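Putative ABC transporter amino acid-binding protein (Sinorhizobium meliloti, PDB 2Q88) binds the compatible solute ectoine and, as the solute-binding component of an ABC transporter, probably delivers it for uptake in osmoprotection. Local coordinates at residues A[23-28]-A[79-84]; A[46-51]-A[219-224]; A[136-141]-A[199-204]. All blocks are in the same frame, centred on the assembly; numbering follows the deposited sequence.

Interaction 1: A[23-28]-A[79-84]. With 4CS ((4S)-2-methyl-1,4,5,6-tetrahydropyrimidine-4-carboxylic acid), chain F.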
loop_
_atom_site.group_PDB
_atom_site.type_symbol
_atom_site.label_atom_id
_atom_site.label_comp_id
_atom_site.label_asym_id
_atom_site.label_seq_id
_atom_site.Cartn_x
_atom_site.Cartn_y
_atom_site.Cartn_z
ATOM N N PRO A 23 -0.573 5.461 7.359
ATOM C CA PRO A 23 -0.440 4.522 8.473
ATOM C C PRO A 23 -1.527 3.436 8.431
ATOM O O PRO A 23 -2.670 3.755 8.089
ATOM C CB PRO A 23 -0.609 5.408 9.724
ATOM C CG PRO A 23 -0.337 6.822 9.280
ATOM C CD PRO A 23 -0.675 6.866 7.804
ATOM N N PRO A 24 -1.225 2.195 8.825
ATOM C CA PRO A 24 0.085 1.751 9.320
ATOM C C PRO A 24 1.056 1.170 8.281
ATOM O O PRO A 24 2.053 0.546 8.672
ATOM C CB PRO A 24 -0.304 0.635 10.287
ATOM C CG PRO A 24 -1.489 -0.014 9.616
ATOM C CD PRO A 24 -2.234 1.127 8.941
ATOM N N PHE A 25 0.786 1.368 6.993
ATOM C CA PHE A 25 1.707 0.941 5.941
ATOM C C PHE A 25 2.982 1.793 5.925
ATOM O O PHE A 25 4.084 1.250 5.857
ATOM C CB PHE A 25 1.033 0.997 4.576
ATOM C CG PHE A 25 -0.107 0.024 4.420
ATOM C CD1 PHE A 25 -1.380 0.348 4.864
ATOM C CD2 PHE A 25 0.095 -1.212 3.808
ATOM C CE1 PHE A 25 -2.453 -0.555 4.710
ATOM C CE2 PHE A 25 -0.965 -2.114 3.641
ATOM C CZ PHE A 25 -2.238 -1.782 4.094
ATOM N N THR A 26 2.814 3.115 5.980
ATOM C CA THR A 26 3.935 4.073 5.973
ATOM C C THR A 26 3.528 5.241 6.841
ATOM O O THR A 26 2.345 5.570 6.934
ATOM C CB THR A 26 4.234 4.620 4.555
ATOM O OG1 THR A 26 3.041 5.179 4.002
ATOM C CG2 THR A 26 4.625 3.502 3.566
ATOM N N ALA A 27 4.499 5.884 7.477
ATOM C CA ALA A 27 4.215 7.027 8.338
ATOM C C ALA A 27 5.478 7.862 8.411
ATOM O O ALA A 27 6.568 7.329 8.247
ATOM C CB ALA A 27 3.817 6.564 9.732
ATOM N N VAL A 28 5.328 9.160 8.644
ATOM C CA VAL A 28 6.482 10.034 8.849
ATOM C C VAL A 28 6.323 10.783 10.174
ATOM O O VAL A 28 5.308 11.429 10.410
ATOM C CB VAL A 28 6.674 11.027 7.677
ATOM C CG1 VAL A 28 7.938 11.880 7.880
ATOM C CG2 VAL A 28 6.738 10.269 6.335
ATOM N N GLY A 79 3.222 -0.495 0.578
ATOM C CA GLY A 79 1.978 -1.250 0.545
ATOM C C GLY A 79 1.392 -1.217 -0.857
ATOM O O GLY A 79 0.167 -1.197 -1.026
ATOM N N LEU A 80 2.264 -1.196 -1.862
ATOM C CA LEU A 80 1.833 -1.217 -3.269
ATOM C C LEU A 80 1.461 -2.644 -3.666
ATOM O O LEU A 80 2.321 -3.460 -4.033
ATOM C CB LEU A 80 2.907 -0.625 -4.197
ATOM C CG LEU A 80 2.473 -0.364 -5.648
ATOM C CD1 LEU A 80 1.594 0.881 -5.774
ATOM C CD2 LEU A 80 3.684 -0.262 -6.552
ATOM N N PHE A 81 0.170 -2.946 -3.561
ATOM C CA PHE A 81 -0.328 -4.305 -3.670
ATOM C C PHE A 81 -0.009 -4.941 -5.023
ATOM O O PHE A 81 -0.068 -4.268 -6.058
ATOM C CB PHE A 81 -1.845 -4.343 -3.452
ATOM C CG PHE A 81 -2.296 -3.895 -2.080
ATOM C CD1 PHE A 81 -1.696 -4.397 -0.921
ATOM C CD2 PHE A 81 -3.398 -3.037 -1.949
ATOM C CE1 PHE A 81 -2.151 -3.999 0.350
ATOM C CE2 PHE A 81 -3.851 -2.635 -0.676
ATOM C CZ PHE A 81 -3.225 -3.122 0.460
ATOM N N MET A 82 0.321 -6.233 -5.000
ATOM C CA MET A 82 0.650 -6.974 -6.216
ATOM C C MET A 82 -0.580 -7.244 -7.050
ATOM O O MET A 82 -1.609 -7.668 -6.527
ATOM C CB MET A 82 1.303 -8.310 -5.881
ATOM C CG MET A 82 2.589 -8.202 -5.081
ATOM S SD MET A 82 3.479 -9.785 -5.134
ATOM C CE MET A 82 4.476 -9.609 -3.673
ATOM N N LYS A 83 -0.441 -7.015 -8.353
ATOM C CA LYS A 83 -1.478 -7.274 -9.340
ATOM C C LYS A 83 -0.785 -7.604 -10.649
ATOM O O LYS A 83 0.291 -7.075 -10.924
ATOM C CB LYS A 83 -2.336 -6.030 -9.574
ATOM C CG LYS A 83 -3.138 -5.552 -8.395
ATOM C CD LYS A 83 -3.466 -4.078 -8.558
ATOM C CE LYS A 83 -4.545 -3.861 -9.589
ATOM N NZ LYS A 83 -4.928 -2.422 -9.641
ATOM N N PRO A 84 -1.399 -8.454 -11.466
ATOM C CA PRO A 84 -0.823 -8.833 -12.761
ATOM C C PRO A 84 -0.190 -7.648 -13.510
ATOM O O PRO A 84 0.991 -7.705 -13.839
ATOM C CB PRO A 84 -2.024 -9.402 -13.507
ATOM C CG PRO A 84 -2.827 -10.062 -12.410
ATOM C CD PRO A 84 -2.691 -9.127 -11.217
HETATM O O 4CS F . -2.930 0.678 -4.712
HETATM C C 4CS F . -2.487 0.231 -3.654
HETATM O OXT 4CS F . -1.531 -0.553 -3.666
HETATM C CA 4CS F . -3.136 0.619 -2.333
HETATM C CB 4CS F . -3.550 2.078 -2.276
HETATM C CAD 4CS F . -4.234 2.367 -0.936
HETATM N NAG 4CS F . -3.327 1.979 0.176
HETATM C CAI 4CS F . -2.372 0.962 0.017
HETATM C CAA 4CS F . -1.434 0.587 1.177
HETATM N N 4CS F . -2.238 0.298 -1.209
#
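Phe25 meets Gly79 and Phe81 in the ectoine pocket of a family 3 solute-binding protein, a two-lobed fold that holds its ligand in the cleft, and the three residues form part of the pocket wall. The apolar contacts come first. With CG anti to the carbonyl carbon (chi1 -65°), the Phe25 ring swings towards 79-84 and sets CD2 3.8 Å from Gly79 CA. Glycine suits this place because its bare CA admits an aromatic ring close to the main chain. The Phe25 and Phe81 side chains cross at about a right angle. CE2 of Phe25 lies 4.0 Å from CE1 of Phe81, and the two rings meet obliquely, their planes at 79°. Phe240 packs edge-to-face with Phe25, and Tyr201 lies nearly parallel to Phe81, so each ring has a further aromatic neighbour.

The ligand contacts follow. The ectoine methyl carbon CAA rests 3.4 Å above the Phe25 plane, over the ring centre, a CH-pi type arrangement that suits a flat aromatic side chain under a methyl group on a delocalised, probably cationic, ring. Phe81 CE2 approaches ectoine N at 3.4 Å, from an oblique position.

Polar groups complete the site: backbone groups of Gly79 and Phe81 contribute, together with Thr134 N and the side chains of Arg86 and Glu22, the arginine probably matching the charge of the ligand carboxylate. Gly79 O lies 2.8 Å from ectoine N while also standing over the centre of the Phe81 ring. From the amide of Phe81, N donates to the carboxylate oxygen OXT of ectoine at 2.9 Å, in a fairly straight bond of 161°.

Interaction 2: A[46-51]-A[219-224]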
loop_
_atom_site.group_PDB
_atom_site.type_symbol
_atom_site.label_atom_id
_atom_site.label_comp_id
_atom_site.label_asym_id
_atom_site.label_seq_id
_atom_site.Cartn_x
_atom_site.Cartn_y
_atom_site.Cartn_z
ATOM N N PHE A 46 17.614 -3.834 4.263
ATOM C CA PHE A 46 18.713 -3.061 3.690
ATOM C C PHE A 46 19.897 -2.994 4.635
ATOM O O PHE A 46 21.041 -3.118 4.200
ATOM C CB PHE A 46 18.258 -1.666 3.252
ATOM C CG PHE A 46 17.642 -1.639 1.879
ATOM C CD1 PHE A 46 18.383 -2.029 0.760
ATOM C CD2 PHE A 46 16.331 -1.203 1.697
ATOM C CE1 PHE A 46 17.809 -2.010 -0.532
ATOM C CE2 PHE A 46 15.747 -1.182 0.429
ATOM C CZ PHE A 46 16.486 -1.584 -0.691
ATOM N N LYS A 47 19.625 -2.817 5.924
ATOM C CA LYS A 47 20.688 -2.828 6.932
ATOM C C LYS A 47 21.459 -4.145 6.881
ATOM O O LYS A 47 22.697 -4.154 6.900
ATOM C CB LYS A 47 20.128 -2.605 8.338
ATOM C CG LYS A 47 21.232 -2.494 9.385
ATOM C CD LYS A 47 20.723 -2.365 10.810
ATOM C CE LYS A 47 21.883 -2.570 11.789
ATOM N NZ LYS A 47 21.513 -2.219 13.192
ATOM N N ARG A 48 20.718 -5.252 6.799
ATOM C CA ARG A 48 21.315 -6.590 6.758
ATOM C C ARG A 48 22.136 -6.791 5.502
ATOM O O ARG A 48 23.124 -7.515 5.531
ATOM C CB ARG A 48 20.229 -7.660 6.856
ATOM C CG ARG A 48 19.710 -7.824 8.270
ATOM C CD ARG A 48 18.400 -8.584 8.380
ATOM N NE ARG A 48 17.849 -8.419 9.720
ATOM C CZ ARG A 48 17.960 -9.306 10.702
ATOM N NH1 ARG A 48 18.585 -10.459 10.507
ATOM N NH2 ARG A 48 17.426 -9.041 11.882
ATOM N N LEU A 49 21.735 -6.124 4.418
ATOM C CA LEU A 49 22.475 -6.138 3.163
ATOM C C LEU A 49 23.661 -5.167 3.167
ATOM O O LEU A 49 24.391 -5.094 2.184
ATOM C CB LEU A 49 21.550 -5.824 1.973
ATOM C CG LEU A 49 20.421 -6.817 1.700
ATOM C CD1 LEU A 49 19.487 -6.326 0.573
ATOM C CD2 LEU A 49 21.040 -8.159 1.364
ATOM N N GLY A 50 23.839 -4.424 4.257
ATOM C CA GLY A 50 24.955 -3.483 4.374
ATOM C C GLY A 50 24.686 -2.093 3.830
ATOM O O GLY A 50 25.629 -1.340 3.541
ATOM N N VAL A 51 23.400 -1.758 3.681
ATOM C CA VAL A 51 22.965 -0.416 3.269
ATOM C C VAL A 51 22.411 0.253 4.518
ATOM O O VAL A 51 21.322 -0.099 4.970
ATOM C CB VAL A 51 21.884 -0.470 2.158
ATOM C CG1 VAL A 51 21.395 0.925 1.795
ATOM C CG2 VAL A 51 22.400 -1.205 0.912
ATOM N N ASP A 219 15.111 -10.612 -1.143
ATOM C CA ASP A 219 14.299 -11.799 -0.905
ATOM C C ASP A 219 14.980 -12.837 -0.020
ATOM O O ASP A 219 14.318 -13.474 0.782
ATOM C CB ASP A 219 13.882 -12.435 -2.231
ATOM C CG ASP A 219 12.558 -11.895 -2.741
ATOM O OD1 ASP A 219 11.860 -11.226 -1.959
ATOM O OD2 ASP A 219 12.126 -12.110 -3.893
ATOM N N VAL A 220 16.297 -12.993 -0.153
ATOM C CA VAL A 220 17.039 -13.935 0.687
ATOM C C VAL A 220 16.888 -13.532 2.165
ATOM O O VAL A 220 16.611 -14.372 3.022
ATOM C CB VAL A 220 18.529 -14.057 0.244
ATOM C CG1 VAL A 220 19.380 -14.719 1.312
ATOM C CG2 VAL A 220 18.637 -14.855 -1.062
ATOM N N GLU A 221 17.020 -12.243 2.444
ATOM C CA GLU A 221 16.885 -11.727 3.817
ATOM C C GLU A 221 15.449 -11.785 4.336
ATOM O O GLU A 221 15.221 -12.041 5.526
ATOM C CB GLU A 221 17.398 -10.284 3.920
ATOM C CG GLU A 221 18.902 -10.093 3.690
ATOM C CD GLU A 221 19.773 -11.119 4.394
ATOM O OE1 GLU A 221 19.681 -11.258 5.636
ATOM O OE2 GLU A 221 20.573 -11.790 3.702
ATOM N N LEU A 222 14.491 -11.496 3.464
ATOM C CA LEU A 222 13.065 -11.565 3.823
ATOM C C LEU A 222 12.671 -12.972 4.257
ATOM O O LEU A 222 11.934 -13.143 5.227
ATOM C CB LEU A 222 12.183 -11.088 2.663
ATOM C CG LEU A 222 10.642 -11.143 2.784
ATOM C CD1 LEU A 222 10.162 -10.285 3.964
ATOM C CD2 LEU A 222 9.971 -10.655 1.490
ATOM N N ALA A 223 13.144 -13.974 3.515
ATOM C CA ALA A 223 12.933 -15.380 3.863
ATOM C C ALA A 223 13.502 -15.738 5.238
ATOM O O ALA A 223 12.868 -16.457 5.995
ATOM C CB ALA A 223 13.506 -16.304 2.788
ATOM N N LYS A 224 14.693 -15.244 5.554
ATOM C CA LYS A 224 15.293 -15.496 6.869
ATOM C C LYS A 224 14.510 -14.832 8.004
ATOM O O LYS A 224 14.372 -15.409 9.088
ATOM C CB LYS A 224 16.764 -15.059 6.883
ATOM C CG LYS A 224 17.632 -15.956 6.028
ATOM C CD LYS A 224 19.121 -15.674 6.164
ATOM C CE LYS A 224 19.588 -14.668 5.145
ATOM N NZ LYS A 224 21.089 -14.630 5.017
#
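Arg48 and Glu221 bring their CA atoms to 7.4 Å, the nearest CA pair of the two segments, where helix 37-48 ends in a Schellman motif beside helix 212-228. Gly50, with positive phi, makes the turn: its N bonds to Lys47 O, and Val51 N reaches back to Phe46 O at 2.8 Å. Glu221 carries the contact: chi1 of -66° sets CG beside Leu49, and the bend at chi2 (-44°) turns the carboxylate back towards Arg48. Leu49 CD2 touches Glu221 CG at 3.7 Å as the two side chains slide past each other in opposite directions. Glu221 OE1 comes 3.8 Å from Arg48 CB, so the carboxylate meets the aliphatic root of the arginine. The guanidinium runs on past it: though the charged planes are nearly coplanar, Arg48 NH1 stays 5.1 Å from Glu221 OE1, and Arg48 NE forms its salt bridge with Glu44. Glu221 OE2 forms a salt bridge with Lys224 NZ at 3.2 Å, its hydrogen bond weak. The long-stemmed glutamate thus serves apolar and charged neighbours. Leu49 also packs on Ala217 and Glu221 on Ile45 between the same two helices, while Phe46 and Val51 lean on helix 5-12.

Interaction 3: A[136-141]-A[199-204]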
loop_
_atom_site.group_PDB
_atom_site.type_symbol
_atom_site.label_atom_id
_atom_site.label_comp_id
_atom_site.label_asym_id
_atom_site.label_seq_id
_atom_site.Cartn_x
_atom_site.Cartn_y
_atom_site.Cartn_z
ATOM N N GLU A 136 -9.395 2.711 -6.369
ATOM C CA GLU A 136 -9.836 3.454 -7.544
ATOM C C GLU A 136 -10.131 2.512 -8.714
ATOM O O GLU A 136 -11.181 2.623 -9.361
ATOM C CB GLU A 136 -8.792 4.505 -7.934
ATOM C CG GLU A 136 -9.159 5.331 -9.155
ATOM C CD GLU A 136 -8.001 6.158 -9.672
ATOM O OE1 GLU A 136 -8.187 7.385 -9.834
ATOM O OE2 GLU A 136 -6.913 5.587 -9.926
ATOM N N LYS A 137 -9.211 1.584 -8.981
ATOM C CA LYS A 137 -9.396 0.601 -10.057
ATOM C C LYS A 137 -10.602 -0.315 -9.807
ATOM O O LYS A 137 -11.346 -0.622 -10.732
ATOM C CB LYS A 137 -8.118 -0.223 -10.277
ATOM C CG LYS A 137 -8.184 -1.200 -11.467
ATOM C CD LYS A 137 -8.217 -0.485 -12.817
ATOM C CE LYS A 137 -8.364 -1.483 -13.972
ATOM N NZ LYS A 137 -8.293 -0.813 -15.295
ATOM N N LEU A 138 -10.799 -0.740 -8.562
ATOM C CA LEU A 138 -11.964 -1.572 -8.222
ATOM C C LEU A 138 -13.281 -0.846 -8.450
ATOM O O LEU A 138 -14.261 -1.461 -8.892
ATOM C CB LEU A 138 -11.892 -2.077 -6.776
ATOM C CG LEU A 138 -10.804 -3.099 -6.448
ATOM C CD1 LEU A 138 -10.691 -3.284 -4.944
ATOM C CD2 LEU A 138 -11.045 -4.437 -7.163
ATOM N N ALA A 139 -13.305 0.454 -8.145
ATOM C CA ALA A 139 -14.493 1.288 -8.396
ATOM C C ALA A 139 -14.772 1.370 -9.887
ATOM O O ALA A 139 -15.889 1.115 -10.330
ATOM C CB ALA A 139 -14.301 2.677 -7.840
ATOM N N LEU A 140 -13.748 1.722 -10.656
ATOM C CA LEU A 140 -13.855 1.782 -12.122
ATOM C C LEU A 140 -14.253 0.448 -12.767
ATOM O O LEU A 140 -15.047 0.437 -13.711
ATOM C CB LEU A 140 -12.555 2.313 -12.733
ATOM C CG LEU A 140 -12.190 3.762 -12.385
ATOM C CD1 LEU A 140 -10.744 4.060 -12.768
ATOM C CD2 LEU A 140 -13.144 4.772 -13.032
ATOM N N GLU A 141 -13.725 -0.668 -12.254
ATOM C CA GLU A 141 -14.065 -2.004 -12.780
ATOM C C GLU A 141 -15.493 -2.430 -12.440
ATOM O O GLU A 141 -16.083 -3.243 -13.150
ATOM C CB GLU A 141 -13.092 -3.075 -12.270
ATOM C CG GLU A 141 -11.655 -2.883 -12.719
ATOM C CD GLU A 141 -10.707 -3.920 -12.150
ATOM O OE1 GLU A 141 -10.894 -4.350 -10.989
ATOM O OE2 GLU A 141 -9.759 -4.305 -12.869
ATOM N N PRO A 199 -11.256 -8.047 -3.525
ATOM C CA PRO A 199 -10.163 -8.992 -3.265
ATOM C C PRO A 199 -9.392 -8.626 -2.002
ATOM O O PRO A 199 -9.430 -7.480 -1.560
ATOM C CB PRO A 199 -9.240 -8.815 -4.482
ATOM C CG PRO A 199 -10.042 -8.082 -5.493
ATOM C CD PRO A 199 -10.981 -7.211 -4.708
ATOM N N VAL A 200 -8.724 -9.607 -1.411
ATOM C CA VAL A 200 -7.713 -9.321 -0.404
ATOM C C VAL A 200 -6.417 -9.246 -1.192
ATOM O O VAL A 200 -6.214 -10.019 -2.140
ATOM C CB VAL A 200 -7.670 -10.392 0.696
ATOM C CG1 VAL A 200 -6.558 -10.099 1.715
ATOM C CG2 VAL A 200 -9.017 -10.457 1.408
ATOM N N TYR A 201 -5.573 -8.284 -0.835
ATOM C CA TYR A 201 -4.332 -8.019 -1.538
ATOM C C TYR A 201 -3.162 -8.225 -0.585
ATOM O O TYR A 201 -3.337 -8.148 0.631
ATOM C CB TYR A 201 -4.292 -6.561 -2.002
ATOM C CG TYR A 201 -5.201 -6.200 -3.149
ATOM C CD1 TYR A 201 -4.928 -6.640 -4.446
ATOM C CD2 TYR A 201 -6.320 -5.399 -2.947
ATOM C CE1 TYR A 201 -5.758 -6.306 -5.505
ATOM C CE2 TYR A 201 -7.162 -5.055 -4.007
ATOM C CZ TYR A 201 -6.868 -5.514 -5.280
ATOM O OH TYR A 201 -7.690 -5.196 -6.333
ATOM N N CYS A 202 -1.986 -8.491 -1.154
ATOM C CA CYS A 202 -0.713 -8.392 -0.436
ATOM C C CYS A 202 0.271 -7.568 -1.242
ATOM O O CYS A 202 0.270 -7.610 -2.472
ATOM C CB CYS A 202 -0.079 -9.766 -0.196
ATOM S SG CYS A 202 -1.020 -10.928 0.803
ATOM N N ASP A 203 1.131 -6.834 -0.551
ATOM C CA ASP A 203 2.190 -6.102 -1.217
ATOM C C ASP A 203 3.532 -6.859 -1.203
ATOM O O ASP A 203 3.626 -7.992 -0.733
ATOM C CB ASP A 203 2.340 -4.699 -0.600
ATOM C CG ASP A 203 3.329 -4.652 0.557
ATOM O OD1 ASP A 203 3.551 -5.690 1.221
ATOM O OD2 ASP A 203 3.953 -3.611 0.866
ATOM N N GLY A 204 4.548 -6.230 -1.767
ATOM C CA GLY A 204 5.934 -6.614 -1.548
ATOM C C GLY A 204 6.703 -5.357 -1.886
ATOM O O GLY A 204 6.111 -4.396 -2.381
#
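The hydroxyl oxygen of Tyr201, OH, is touched by three carbons of Leu138: CD2 lies 3.5 Å from it, with CG and CD1 a little farther. No hydrogen bond crosses between helix 134-141 and the segment 199-204; the contact is made by the branched end of one leucine against a tyrosine and a proline. Leu138 comes from the opposite direction to Tyr201, and its CD1 sits near the ring plane, at the edge, 4.1 Å from Tyr201 CE2. A chi1 of -69° puts the leucine CG beside the backbone N and directs both methyls at 199-204, where Leu138 CD2 comes end-on to Pro199 CD at 3.7 Å. Pro199 in turn lays its CB over one face of the Tyr201 ring, towards the rim. The compact proline ring and the tyrosine edge therefore offer two surfaces to the branched methyls.

Strand 201-202 pairs with strand 98-106, Tyr201 bonding to Asp99 through the backbone, and Cys202 is tied to Cys98 by a disulfide. As in relatives with two crossover segments, 199-204 probably belongs to the linker between the lobes. On the helix, Glu136 is gripped at both carboxylate oxygens, by Arg146 and by Gly132 N. The contact itself rests on the fit of the leucine methyls against the proline ring and the tyrosine edge and hydroxyl, which sets shape rather than bond direction.

Interactions 1 and 3 touch directly, their centres 12 Å apart: Met82 N lies 2.9 Å from Cys202 O, a probable hydrogen bond, and Phe81 CG packs 3.3 Å from Tyr201 CB. Through these links the segment 199-204 backs the pocket residue Phe81, while the Tyr201 side chain itself is about 7 Å from ectoine at the nearest atoms. Helix 134-141, packed in interaction 3, begins at Thr134, which binds the ligand. Interaction 2 stands apart at the surface, its centre 19 Å from that of interaction 1 and 28 Å from that of interaction 3, and it touches neither. The contact lies far from the pocket, though helix 37-48 begins beside Pro24 and Phe25.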